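Local coordinates for agmatinase (Deinococcus radiodurans, PDB 1WOH), which probably hydrolyses agmatine to putrescine and urea, as a ureohydrolase of the arginase family that binds two manganese ions per subunit, at residues 259-262 with 263-267. Residues are numbered along the deposited sequence; the frame is centred on the assembly and turned at random.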
ATOM      1  N   ALA A 259      -2.584 -23.817 -24.607  1.00 12.41           N
ATOM      2  CA  ALA A 259      -3.689 -24.320 -25.415  1.00 13.51           C
ATOM      3  C   ALA A 259      -3.186 -25.291 -26.479  1.00 13.62           C
ATOM      4  O   ALA A 259      -3.783 -26.349 -26.701  1.00 16.19           O
ATOM      5  CB  ALA A 259      -4.431 -23.156 -26.066  1.00 14.49           C
ATOM      6  N   ALA A 260      -2.083 -24.933 -27.127  1.00 13.67           N
ATOM      7  CA  ALA A 260      -1.507 -25.771 -28.172  1.00 14.58           C
ATOM      8  C   ALA A 260      -1.096 -27.125 -27.612  1.00 15.48           C
ATOM      9  O   ALA A 260      -1.374 -28.173 -28.207  1.00 15.15           O
ATOM     10  CB  ALA A 260      -0.307 -25.074 -28.796  1.00 13.89           C
ATOM     11  N   ALA A 261      -0.434 -27.106 -26.462  1.00 14.39           N
ATOM     12  CA  ALA A 261       0.009 -28.343 -25.840  1.00 13.89           C
ATOM     13  C   ALA A 261      -1.178 -29.189 -25.382  1.00 13.82           C
ATOM     14  O   ALA A 261      -1.159 -30.409 -25.517  1.00 15.82           O
ATOM     15  CB  ALA A 261       0.929 -28.034 -24.658  1.00 14.48           C
ATOM     16  N   ALA A 262      -2.215 -28.541 -24.858  1.00 13.38           N
ATOM     17  CA  ALA A 262      -3.396 -29.242 -24.361  1.00 13.33           C
ATOM     18  C   ALA A 262      -4.184 -29.935 -25.473  1.00 17.45           C
ATOM     19  O   ALA A 262      -4.853 -30.944 -25.238  1.00 16.10           O
ATOM     20  CB  ALA A 262      -4.307 -28.261 -23.626  1.00 15.72           C
ATOM     21  N   ALA A 263      -4.092 -29.391 -26.682  1.00 17.90           N
ATOM     22  CA  ALA A 263      -4.819 -29.936 -27.822  1.00 19.48           C
ATOM     23  C   ALA A 263      -4.174 -31.158 -28.461  1.00 19.96           C
ATOM     24  O   ALA A 263      -4.848 -31.923 -29.146  1.00 21.12           O
ATOM     25  CB  ALA A 263      -4.996 -28.850 -28.878  1.00 18.43           C
ATOM     26  N   ASN A 264      -2.877 -31.346 -28.235  1.00 19.29           N
ATOM     27  CA  ASN A 264      -2.157 -32.458 -28.855  1.00 21.63           C
ATOM     28  C   ASN A 264      -1.509 -33.440 -27.886  1.00 20.10           C
ATOM     29  O   ASN A 264      -0.698 -34.261 -28.304  1.00 18.21           O
ATOM     30  CB  ASN A 264      -1.069 -31.903 -29.778  1.00 27.46           C
ATOM     31  CG  ASN A 264      -1.626 -30.989 -30.847  1.00 32.87           C
ATOM     32  OD1 ASN A 264      -2.368 -31.426 -31.726  1.00 36.87           O
ATOM     33  ND2 ASN A 264      -1.277 -29.708 -30.773  1.00 36.44           N
ATOM     34  N   ASN A 265      -1.860 -33.364 -26.608  1.00 17.22           N
ATOM     35  CA  ASN A 265      -1.254 -34.256 -25.626  1.00 18.36           C
ATOM     36  C   ASN A 265      -2.233 -34.691 -24.554  1.00 18.13           C
ATOM     37  O   ASN A 265      -3.341 -34.174 -24.459  1.00 19.32           O
ATOM     38  CB  ASN A 265      -0.073 -33.554 -24.945  1.00 16.64           C
ATOM     39  CG  ASN A 265       1.056 -33.237 -25.902  1.00 15.31           C
ATOM     40  OD1 ASN A 265       1.887 -34.097 -26.213  1.00 14.84           O
ATOM     41  ND2 ASN A 265       1.094 -31.999 -26.381  1.00 12.39           N
ATOM     42  N   THR A 266      -1.808 -35.654 -23.744  1.00 16.95           N
ATOM     43  CA  THR A 266      -2.623 -36.133 -22.643  1.00 17.90           C
ATOM     44  C   THR A 266      -2.097 -35.387 -21.417  1.00 17.74           C
ATOM     45  O   THR A 266      -1.007 -35.680 -20.935  1.00 17.43           O
ATOM     46  CB  THR A 266      -2.440 -37.645 -22.420  1.00 20.47           C
ATOM     47  OG1 THR A 266      -2.855 -38.354 -23.594  1.00 21.63           O
ATOM     48  CG2 THR A 266      -3.266 -38.111 -21.229  1.00 19.98           C
ATOM     49  N   VAL A 267      -2.868 -34.414 -20.940  1.00 17.00           N
ATOM     50  CA  VAL A 267      -2.485 -33.606 -19.780  1.00 15.45           C
ATOM     51  C   VAL A 267      -2.778 -34.353 -18.477  1.00 15.62           C
ATOM     52  O   VAL A 267      -3.930 -34.682 -18.188  1.00 16.80           O
ATOM     53  CB  VAL A 267      -3.247 -32.260 -19.789  1.00 14.85           C
ATOM     54  CG1 VAL A 267      -2.810 -31.398 -18.613  1.00 14.55           C
ATOM     55  CG2 VAL A 267      -2.982 -31.539 -21.103  1.00 14.50           C
TER
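The carbonyl oxygen of A261, near the C-terminal part of helix 251-264, accepts hydrogen bonds from residues further along the chain. The stronger comes from the side-chain amide of N265, with ND2 2.9 Å from A261 O and an N-H...O angle of 167°; the donor lies in the carbonyl plane on a lone pair, and the oxygen in turn lies in the plane of the asparagine amide. A weak bond also comes from the backbone N of N264, 3.3 Å from A261 O. CG of N265 stands beside its own backbone N (chi1 -64°), which carries the amide back toward A261 O. An asparagine suits this place because its amide offers donor and acceptor at once: ND2 is shared with P219 O, its strongest partner, while OD1 accepts a hydrogen bond from Q222 N, so the buried group is held at both ends. One residue earlier, N264 folds back in the same way, its ND2 making a weak bond of 3.0 Å to A260 O. Here the chain leaves helix 251-264 for strand 266-273, within the beta-alpha-beta unit that starts from strand 223-229 in the parallel sheet of the arginase fold. A263 N still keeps a helical bond of 3.1 Å to A259 O, alongside a weak one to A260 O. Small alanines let this part of the helix lie close to its neighbours: A261 rests on F226 of strand 223-229, and A262 on V300 of helix 284-302. Past the turn, V267 points back toward the helix, and its CG2 methyl comes within 4.0 Å of A262 CA, a branched apolar side chain suiting this buried place.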